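Minor fimbrium tip subunit Mfa3 (Porphyromonas gingivalis ATCC 33277, PDB 5NF4) forms part of the tip of the minor (Mfa1) fimbriae, filamentous pili that mediate biofilm formation and adhesion to host cells and other oral bacteria. Local coordinates at residues A[212-218]-A[234-240]; A[197-203]-A[247-253]; A[72-76]-A[122-126]. All blocks are in the same frame, centred on the assembly; numbering follows the deposited sequence.

Interaction 1 of 3, residues A[212-218]-A[234-240]; sequences KIELCNA and FYGPVEL
A chi1 of -48° keeps Ile213 CG1 beside the backbone nitrogen and swings CG2 across to the far side from it, while Leu240 CG lies beside its own nitrogen (chi1 -57°); the two side chains cross at an angle, Ile213 CG2 meeting Leu240 CD1 at 3.5 Å. Leu240 CD2 turns to Leu215 CB at 3.9 Å. Val238 joins this apolar side, its CB 4.2 Å from Leu215 CB. On the opposite face Glu214 runs alongside Pro237, Glu214 OE2 3.8 Å from Pro237 CB. The backbones form a short antiparallel ladder: Leu215 and Val238 are a hydrogen-bonded pair with both mutual bonds made, Leu240 N bonds Ile213 O, and Glu214 and Glu239 are the non-hydrogen-bonded pair between; strand 277-282 pairs along the other edge of 210-216. Beyond Cys216 the ladder opens and water takes over. One molecule accepts from Ala218 N and lies within donating distance of Leu215 O and Gly236 O, while a second links Asn217 N to Tyr235 O. Direct pairing returns at Tyr235 N to Ala218 O, 2.8 Å. Beside it Asn217 O approaches the Phe234 ring edge at CD1 (3.6 Å), and the side-chain ND2 of Asn217 is held by the backbone carbonyls of Glu271 and Ile275.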
loop_
_atom_site.group_PDB
_atom_site.type_symbol
_atom_site.label_atom_id
_atom_site.label_comp_id
_atom_site.label_asym_id
_atom_site.label_seq_id
_atom_site.Cartn_x
_atom_site.Cartn_y
_atom_site.Cartn_z
ATOM N N LYS A 212 -16.260 7.425 -18.650
ATOM C CA LYS A 212 -15.833 6.960 -17.339
ATOM C C LYS A 212 -14.588 6.120 -17.357
ATOM O O LYS A 212 -14.154 5.633 -18.404
ATOM C CB LYS A 212 -16.933 6.153 -16.658
ATOM C CG LYS A 212 -17.243 4.850 -17.309
ATOM C CD LYS A 212 -18.204 4.087 -16.407
ATOM C CE LYS A 212 -18.809 2.897 -17.079
ATOM N NZ LYS A 212 -19.759 2.204 -16.168
ATOM N N ILE A 213 -14.056 5.933 -16.153
ATOM C CA ILE A 213 -12.856 5.169 -15.915
ATOM C C ILE A 213 -13.109 4.215 -14.762
ATOM O O ILE A 213 -13.583 4.630 -13.709
ATOM C CB ILE A 213 -11.644 6.048 -15.536
ATOM C CG1 ILE A 213 -11.486 7.226 -16.484
ATOM C CG2 ILE A 213 -10.374 5.172 -15.470
ATOM C CD1 ILE A 213 -10.318 8.141 -16.109
ATOM N N GLU A 214 -12.770 2.950 -14.963
ATOM C CA GLU A 214 -12.960 1.910 -13.961
ATOM C C GLU A 214 -11.681 1.136 -13.726
ATOM O O GLU A 214 -11.016 0.739 -14.675
ATOM C CB GLU A 214 -14.025 0.901 -14.398
ATOM C CG GLU A 214 -15.419 1.446 -14.499
ATOM C CD GLU A 214 -16.338 0.516 -15.274
ATOM O OE1 GLU A 214 -16.166 0.403 -16.512
ATOM O OE2 GLU A 214 -17.221 -0.101 -14.649
ATOM N N LEU A 215 -11.395 0.858 -12.465
ATOM C CA LEU A 215 -10.352 -0.089 -12.076
ATOM C C LEU A 215 -10.936 -1.486 -11.933
ATOM O O LEU A 215 -11.900 -1.690 -11.197
ATOM C CB LEU A 215 -9.712 0.352 -10.762
ATOM C CG LEU A 215 -8.802 -0.666 -10.063
ATOM C CD1 LEU A 215 -7.565 -1.039 -10.874
ATOM C CD2 LEU A 215 -8.441 -0.109 -8.726
ATOM N N CYS A 216 -10.347 -2.440 -12.656
ATOM C CA CYS A 216 -10.844 -3.799 -12.719
ATOM C C CYS A 216 -9.819 -4.812 -12.175
ATOM O O CYS A 216 -8.597 -4.606 -12.306
ATOM C CB CYS A 216 -11.200 -4.157 -14.153
ATOM S SG CYS A 216 -12.504 -3.055 -14.813
ATOM N N ASN A 217 -10.349 -5.908 -11.618
ATOM C CA ASN A 217 -9.586 -7.038 -11.051
ATOM C C ASN A 217 -8.767 -6.662 -9.823
ATOM O O ASN A 217 -7.802 -7.337 -9.499
ATOM C CB ASN A 217 -8.636 -7.678 -12.070
ATOM C CG ASN A 217 -9.351 -8.429 -13.182
ATOM O OD1 ASN A 217 -10.566 -8.676 -13.148
ATOM N ND2 ASN A 217 -8.584 -8.769 -14.205
ATOM N N ALA A 218 -9.166 -5.616 -9.121
ATOM C CA ALA A 218 -8.447 -5.277 -7.892
ATOM C C ALA A 218 -8.549 -6.429 -6.884
ATOM O O ALA A 218 -9.549 -7.120 -6.768
ATOM C CB ALA A 218 -8.996 -3.988 -7.288
ATOM N N PHE A 234 -11.292 -11.292 -5.790
ATOM C CA PHE A 234 -11.214 -10.014 -6.545
ATOM C C PHE A 234 -12.434 -9.165 -6.352
ATOM O O PHE A 234 -13.554 -9.690 -6.276
ATOM C CB PHE A 234 -11.020 -10.309 -8.046
ATOM C CG PHE A 234 -9.841 -11.192 -8.301
ATOM C CD1 PHE A 234 -8.595 -10.650 -8.450
ATOM C CD2 PHE A 234 -9.981 -12.572 -8.309
ATOM C CE1 PHE A 234 -7.507 -11.448 -8.637
ATOM C CE2 PHE A 234 -8.893 -13.389 -8.495
ATOM C CZ PHE A 234 -7.643 -12.822 -8.649
ATOM N N TYR A 235 -12.196 -7.852 -6.236
ATOM C CA TYR A 235 -13.234 -6.859 -6.058
ATOM C C TYR A 235 -13.897 -6.563 -7.400
ATOM O O TYR A 235 -13.289 -6.753 -8.448
ATOM C CB TYR A 235 -12.648 -5.576 -5.470
ATOM C CG TYR A 235 -13.644 -4.724 -4.751
ATOM C CD1 TYR A 235 -14.213 -5.133 -3.547
ATOM C CD2 TYR A 235 -14.000 -3.510 -5.258
ATOM C CE1 TYR A 235 -15.097 -4.341 -2.899
ATOM C CE2 TYR A 235 -14.909 -2.708 -4.627
ATOM C CZ TYR A 235 -15.466 -3.140 -3.450
ATOM O OH TYR A 235 -16.352 -2.340 -2.818
ATOM N N GLY A 236 -15.136 -6.109 -7.341
ATOM C CA GLY A 236 -15.863 -5.717 -8.544
ATOM C C GLY A 236 -15.268 -4.433 -9.093
ATOM O O GLY A 236 -14.367 -3.841 -8.531
ATOM N N PRO A 237 -15.812 -3.960 -10.203
ATOM C CA PRO A 237 -15.258 -2.771 -10.846
ATOM C C PRO A 237 -15.439 -1.522 -9.985
ATOM O O PRO A 237 -16.469 -1.306 -9.364
ATOM C CB PRO A 237 -16.057 -2.688 -12.150
ATOM C CG PRO A 237 -17.368 -3.364 -11.817
ATOM C CD PRO A 237 -16.955 -4.521 -10.926
ATOM N N VAL A 238 -14.376 -0.733 -9.924
ATOM C CA VAL A 238 -14.339 0.501 -9.173
ATOM C C VAL A 238 -14.305 1.717 -10.090
ATOM O O VAL A 238 -13.289 1.931 -10.747
ATOM C CB VAL A 238 -13.071 0.514 -8.287
ATOM C CG1 VAL A 238 -12.941 1.831 -7.483
ATOM C CG2 VAL A 238 -13.059 -0.679 -7.384
ATOM N N GLU A 239 -15.377 2.508 -10.141
ATOM C CA GLU A 239 -15.379 3.714 -10.950
ATOM C C GLU A 239 -14.469 4.717 -10.241
ATOM O O GLU A 239 -14.684 5.020 -9.073
ATOM C CB GLU A 239 -16.793 4.260 -11.143
ATOM C CG GLU A 239 -16.840 5.308 -12.230
ATOM C CD GLU A 239 -18.239 5.835 -12.495
ATOM O OE1 GLU A 239 -18.343 6.942 -13.054
ATOM O OE2 GLU A 239 -19.224 5.147 -12.152
ATOM N N LEU A 240 -13.426 5.188 -10.918
ATOM C CA LEU A 240 -12.484 6.143 -10.304
ATOM C C LEU A 240 -13.123 7.478 -9.976
ATOM O O LEU A 240 -14.119 7.867 -10.558
ATOM C CB LEU A 240 -11.270 6.380 -11.207
ATOM C CG LEU A 240 -10.458 5.133 -11.598
ATOM C CD1 LEU A 240 -9.162 5.561 -12.259
ATOM C CD2 LEU A 240 -10.159 4.175 -10.433
HETATM O O HOH W 1 -11.559 -3.872 -9.317
HETATM O O HOH W 2 -13.198 -6.258 -11.110
#

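Interaction 2 of 3, residues A[197-203]-A[247-253]; sequences AKLDVNI and NQWLGYM
Ala197 through Asn202 pair residue for residue with Met253 back to Gln248, a regular antiparallel ladder held by backbone bonds. Ala197, Leu199 and Val201 each exchange two N-H to C=O bonds with Met253, Gly251 and Trp249, and Ile203 N adds one to Asn247 O at 2.8 Å. Strand 324-332 hydrogen-bonds to the other edge of 197-203, which is therefore an inner strand of the fimbrillin-type beta domain.

Polar side chains meet on the face that carries Lys198, Asp200 and Asn202. Gln248 extends fully (chi1 176°, chi2 -176°) and carries NE2 to Asp200 OD1 at 2.9 Å, almost straight at 178°, in the plane of its own amide but on the syn side of the oxygen and out of the carboxylate plane. From within the same strand as Asp200, Asn202 ND2, which also bonds Tyr328 O, reaches this OD1 from above the other face of the carboxylate, at 2.9 Å and less straight; His325 NE2 binds OD2. On this face too, Leu250 CD2 lies against the carboxylate, 3.7 Å from Asp200 CG. Nearby, Lys198 runs alongside Tyr252, its CG 3.7 Å from Tyr252 CE2, and the ends of both side chains converge on Glu66.

Apolar contacts complete the pairing. Ile203 CG1 meets Trp249 CZ3 at 3.7 Å, the two side chains crossing at a slant, and the folded Met253 brings CE to Leu199 CB at 4.2 Å.

The chemistry is that of a buried carboxylate surrounded by donors: two amides grip OD1 from its two faces and a histidine takes OD2, which fixes the rotation of the group and would probably stabilise its negative charge.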
loop_
_atom_site.group_PDB
_atom_site.type_symbol
_atom_site.label_atom_id
_atom_site.label_comp_id
_atom_site.label_asym_id
_atom_site.label_seq_id
_atom_site.Cartn_x
_atom_site.Cartn_y
_atom_site.Cartn_z
ATOM N N ALA A 197 -1.731 0.620 -3.167
ATOM C CA ALA A 197 -1.095 1.446 -4.190
ATOM C C ALA A 197 -2.070 2.554 -4.622
ATOM O O ALA A 197 -3.269 2.433 -4.408
ATOM C CB ALA A 197 -0.682 0.585 -5.408
ATOM N N LYS A 198 -1.544 3.624 -5.208
ATOM C CA LYS A 198 -2.362 4.728 -5.703
ATOM C C LYS A 198 -2.343 4.714 -7.218
ATOM O O LYS A 198 -1.269 4.694 -7.836
ATOM C CB LYS A 198 -1.833 6.040 -5.147
ATOM C CG LYS A 198 -2.528 7.310 -5.607
ATOM C CD LYS A 198 -1.926 8.530 -4.913
ATOM C CE LYS A 198 -2.587 9.816 -5.343
ATOM N NZ LYS A 198 -2.158 10.961 -4.502
ATOM N N LEU A 199 -3.539 4.733 -7.808
ATOM C CA LEU A 199 -3.684 4.781 -9.244
ATOM C C LEU A 199 -4.120 6.183 -9.612
ATOM O O LEU A 199 -5.093 6.693 -9.069
ATOM C CB LEU A 199 -4.707 3.753 -9.722
ATOM C CG LEU A 199 -5.067 3.802 -11.210
ATOM C CD1 LEU A 199 -3.859 3.430 -12.090
ATOM C CD2 LEU A 199 -6.224 2.875 -11.489
ATOM N N ASP A 200 -3.375 6.794 -10.526
ATOM C CA ASP A 200 -3.441 8.210 -10.791
ATOM C C ASP A 200 -3.555 8.407 -12.300
ATOM O O ASP A 200 -2.562 8.312 -13.001
ATOM C CB ASP A 200 -2.170 8.865 -10.221
ATOM C CG ASP A 200 -2.228 10.362 -10.168
ATOM O OD1 ASP A 200 -3.011 10.985 -10.918
ATOM O OD2 ASP A 200 -1.447 10.932 -9.361
ATOM N N VAL A 201 -4.767 8.640 -12.801
ATOM C CA VAL A 201 -5.005 8.754 -14.243
ATOM C C VAL A 201 -5.351 10.190 -14.652
ATOM O O VAL A 201 -6.319 10.794 -14.183
ATOM C CB VAL A 201 -6.124 7.779 -14.682
ATOM C CG1 VAL A 201 -6.405 7.902 -16.161
ATOM C CG2 VAL A 201 -5.734 6.339 -14.351
ATOM N N ASN A 202 -4.527 10.728 -15.545
ATOM C CA ASN A 202 -4.618 12.107 -15.955
ATOM C C ASN A 202 -4.893 12.247 -17.445
ATOM O O ASN A 202 -4.137 11.734 -18.274
ATOM C CB ASN A 202 -3.323 12.834 -15.594
ATOM C CG ASN A 202 -3.037 12.806 -14.086
ATOM O OD1 ASN A 202 -3.420 13.722 -13.358
ATOM N ND2 ASN A 202 -2.410 11.747 -13.623
ATOM N N ILE A 203 -5.995 12.905 -17.782
ATOM C CA ILE A 203 -6.358 13.102 -19.186
ATOM C C ILE A 203 -5.795 14.432 -19.635
ATOM O O ILE A 203 -6.387 15.501 -19.429
ATOM C CB ILE A 203 -7.897 13.051 -19.405
ATOM C CG1 ILE A 203 -8.510 11.869 -18.651
ATOM C CG2 ILE A 203 -8.231 13.033 -20.886
ATOM C CD1 ILE A 203 -7.862 10.525 -18.887
ATOM N N ASN A 247 -8.622 17.266 -14.508
ATOM C CA ASN A 247 -8.606 16.131 -15.435
ATOM C C ASN A 247 -7.845 14.951 -14.857
ATOM O O ASN A 247 -7.290 14.103 -15.578
ATOM C CB ASN A 247 -8.021 16.577 -16.776
ATOM C CG ASN A 247 -8.900 17.587 -17.465
ATOM O OD1 ASN A 247 -10.106 17.617 -17.229
ATOM N ND2 ASN A 247 -8.308 18.436 -18.314
ATOM N N GLN A 248 -7.867 14.892 -13.527
ATOM C CA GLN A 248 -7.251 13.828 -12.775
ATOM C C GLN A 248 -8.304 12.934 -12.104
ATOM O O GLN A 248 -9.203 13.437 -11.439
ATOM C CB GLN A 248 -6.319 14.406 -11.717
ATOM C CG GLN A 248 -5.697 13.333 -10.818
ATOM C CD GLN A 248 -4.855 13.942 -9.703
ATOM O OE1 GLN A 248 -5.221 14.968 -9.114
ATOM N NE2 GLN A 248 -3.720 13.331 -9.427
ATOM N N TRP A 249 -8.162 11.623 -12.308
ATOM C CA TRP A 249 -8.977 10.588 -11.648
ATOM C C TRP A 249 -8.133 9.690 -10.736
ATOM O O TRP A 249 -7.044 9.241 -11.110
ATOM C CB TRP A 249 -9.697 9.712 -12.691
ATOM C CG TRP A 249 -10.984 10.339 -13.231
ATOM C CD1 TRP A 249 -12.269 10.021 -12.854
ATOM C CD2 TRP A 249 -11.109 11.374 -14.224
ATOM N NE1 TRP A 249 -13.174 10.791 -13.542
ATOM C CE2 TRP A 249 -12.493 11.635 -14.387
ATOM C CE3 TRP A 249 -10.190 12.110 -14.981
ATOM C CZ2 TRP A 249 -12.976 12.576 -15.286
ATOM C CZ3 TRP A 249 -10.672 13.065 -15.871
ATOM C CH2 TRP A 249 -12.058 13.291 -16.014
ATOM N N LEU A 250 -8.662 9.361 -9.561
ATOM C CA LEU A 250 -7.895 8.562 -8.593
ATOM C C LEU A 250 -8.633 7.327 -8.129
ATOM O O LEU A 250 -9.862 7.329 -8.011
ATOM C CB LEU A 250 -7.544 9.397 -7.348
ATOM C CG LEU A 250 -6.653 10.614 -7.532
ATOM C CD1 LEU A 250 -6.497 11.310 -6.173
ATOM C CD2 LEU A 250 -5.283 10.228 -8.112
ATOM N N GLY A 251 -7.849 6.299 -7.841
ATOM C CA GLY A 251 -8.306 5.164 -7.069
ATOM C C GLY A 251 -7.153 4.515 -6.310
ATOM O O GLY A 251 -5.975 4.903 -6.436
ATOM N N TYR A 252 -7.489 3.510 -5.521
ATOM C CA TYR A 252 -6.487 2.777 -4.753
ATOM C C TYR A 252 -6.795 1.299 -4.779
ATOM O O TYR A 252 -7.936 0.898 -4.946
ATOM C CB TYR A 252 -6.435 3.271 -3.291
ATOM C CG TYR A 252 -6.326 4.765 -3.163
ATOM C CD1 TYR A 252 -7.455 5.574 -3.196
ATOM C CD2 TYR A 252 -5.091 5.385 -3.034
ATOM C CE1 TYR A 252 -7.352 6.930 -3.075
ATOM C CE2 TYR A 252 -4.997 6.743 -2.906
ATOM C CZ TYR A 252 -6.128 7.511 -2.943
ATOM O OH TYR A 252 -6.058 8.880 -2.841
ATOM N N MET A 253 -5.772 0.475 -4.607
ATOM C CA MET A 253 -6.012 -0.947 -4.547
ATOM C C MET A 253 -4.936 -1.660 -3.737
ATOM O O MET A 253 -3.791 -1.191 -3.651
ATOM C CB MET A 253 -6.064 -1.580 -5.937
ATOM C CG MET A 253 -4.827 -1.443 -6.768
ATOM S SD MET A 253 -4.482 0.228 -7.377
ATOM C CE MET A 253 -3.738 -0.251 -8.965
#

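Interaction 3 of 3, residues A[72-76]-A[122-126]; sequences LAMLV and MQTAM
A short helix packed on the face of a beta-sheet is the motif here: helix 122-126 lies over strand 71-78, which is hydrogen-bonded on its two edges to strands 84-91 and 109-117. The axes of the two short segments run nearly parallel, 17° apart, with a closest approach of 9.1 Å. No hydrogen bond crosses between them, and the contact is made by apolar side chains from one side of the strand and one side of the helix. Ala73 and Leu75 point toward the helix, while Met122 and Met126, one turn apart, point back. The helix comes close at Ala73, whose CB meets Met122 CG at 3.6 Å and Met126 SD at 3.8 Å. Leu75 crosses both methionines at an angle and divides its branches between them: CD1 meets Met122 CE at 4.1 Å, and CD2 meets Met126 CG at the same distance. Helix 132-140 closes the flank, with Met135 on Leu75 and Phe138 on Met122. Met126 runs extended as far as SD and then bends (chi3 77°), a turn that carries its CE toward the strand, to within 4.1 Å of Leu75 CG and 4.0 Å of Met74 O.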
loop_
_atom_site.group_PDB
_atom_site.type_symbol
_atom_site.label_atom_id
_atom_site.label_comp_id
_atom_site.label_asym_id
_atom_site.label_seq_id
_atom_site.Cartn_x
_atom_site.Cartn_y
_atom_site.Cartn_z
ATOM N N LEU A 72 -2.103 3.783 16.070
ATOM C CA LEU A 72 -0.841 3.121 15.833
ATOM C C LEU A 72 -0.516 2.175 16.981
ATOM O O LEU A 72 -0.380 2.621 18.117
ATOM C CB LEU A 72 0.279 4.159 15.681
ATOM C CG LEU A 72 1.680 3.578 15.476
ATOM C CD1 LEU A 72 1.757 2.831 14.145
ATOM C CD2 LEU A 72 2.735 4.669 15.585
ATOM N N ALA A 73 -0.388 0.895 16.676
ATOM C CA ALA A 73 0.051 -0.094 17.655
ATOM C C ALA A 73 1.491 -0.463 17.396
ATOM O O ALA A 73 1.904 -0.649 16.255
ATOM C CB ALA A 73 -0.808 -1.332 17.614
ATOM N N MET A 74 2.268 -0.541 18.473
ATOM C CA MET A 74 3.625 -1.011 18.393
ATOM C C MET A 74 3.701 -2.227 19.297
ATOM O O MET A 74 3.269 -2.138 20.454
ATOM C CB MET A 74 4.634 0.054 18.869
ATOM C CG MET A 74 6.078 -0.435 18.706
ATOM S SD MET A 74 7.300 0.642 19.493
ATOM C CE MET A 74 6.834 0.309 21.193
ATOM N N LEU A 75 4.241 -3.320 18.782
ATOM C CA LEU A 75 4.451 -4.533 19.576
ATOM C C LEU A 75 5.897 -4.991 19.357
ATOM O O LEU A 75 6.393 -5.065 18.222
ATOM C CB LEU A 75 3.447 -5.627 19.207
ATOM C CG LEU A 75 1.971 -5.298 19.435
ATOM C CD1 LEU A 75 1.375 -4.742 18.151
ATOM C CD2 LEU A 75 1.172 -6.529 19.934
ATOM N N VAL A 76 6.569 -5.293 20.468
ATOM C CA VAL A 76 8.001 -5.568 20.475
ATOM C C VAL A 76 8.233 -6.938 21.099
ATOM O O VAL A 76 7.645 -7.270 22.149
ATOM C CB VAL A 76 8.785 -4.490 21.268
ATOM C CG1 VAL A 76 10.280 -4.675 20.979
ATOM C CG2 VAL A 76 8.301 -3.083 20.906
ATOM N N MET A 122 -7.532 -2.469 16.763
ATOM C CA MET A 122 -6.211 -3.005 16.973
ATOM C C MET A 122 -5.862 -3.086 18.460
ATOM O O MET A 122 -5.135 -3.998 18.868
ATOM C CB MET A 122 -5.172 -2.162 16.227
ATOM C CG MET A 122 -3.796 -2.741 16.266
ATOM S SD MET A 122 -3.696 -4.326 15.461
ATOM C CE MET A 122 -2.307 -5.029 16.345
ATOM N N GLN A 123 -6.385 -2.169 19.275
ATOM C CA GLN A 123 -6.016 -2.181 20.688
ATOM C C GLN A 123 -6.478 -3.480 21.356
ATOM O O GLN A 123 -5.743 -4.098 22.133
ATOM C CB GLN A 123 -6.597 -0.971 21.437
ATOM C CG GLN A 123 -5.972 -0.806 22.799
ATOM C CD GLN A 123 -6.384 0.462 23.497
ATOM O OE1 GLN A 123 -7.414 1.057 23.202
ATOM N NE2 GLN A 123 -5.585 0.867 24.459
ATOM N N THR A 124 -7.699 -3.889 21.041
ATOM C CA THR A 124 -8.250 -5.144 21.520
ATOM C C THR A 124 -7.448 -6.334 20.957
ATOM O O THR A 124 -7.213 -7.314 21.663
ATOM C CB THR A 124 -9.742 -5.254 21.101
ATOM O OG1 THR A 124 -10.490 -4.213 21.751
ATOM C CG2 THR A 124 -10.326 -6.618 21.459
ATOM N N ALA A 125 -7.049 -6.231 19.692
ATOM C CA ALA A 125 -6.278 -7.298 19.012
ATOM C C ALA A 125 -4.950 -7.576 19.719
ATOM O O ALA A 125 -4.442 -8.692 19.686
ATOM C CB ALA A 125 -6.001 -6.932 17.573
ATOM N N MET A 126 -4.360 -6.541 20.309
ATOM C CA MET A 126 -3.060 -6.692 20.919
ATOM C C MET A 126 -3.092 -7.742 22.031
ATOM O O MET A 126 -2.094 -8.436 22.272
ATOM C CB MET A 126 -2.580 -5.330 21.466
ATOM C CG MET A 126 -2.228 -4.337 20.374
ATOM S SD MET A 126 -2.037 -2.640 21.001
ATOM C CE MET A 126 -0.418 -2.868 21.702
#

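How the interactions relate
Interactions 1 and 2 are adjoining pieces of one packed region, their centres 11 Å apart. Strands 180-205 and 210-216 are consecutive in the chain, as are 238-242 and 248-254, so the pairing of 212-218 with 234-240 falls within the span of sequence that interaction 2 brackets. Ile213 joins them, its CD1 lying 3.7 Å from Trp249 CG and 3.9 Å from Val201 CG1; Leu240 adds CB against Leu250 O at 3.6 Å. Interaction 3 precedes both in sequence, its centre about 32 Å from each, with nearest atoms about 18 Å from interaction 2. Interactions 2 and 3 lie on opposite sides of the chain's centre: strand pairs with strand in one region, helix packs on strand in the other.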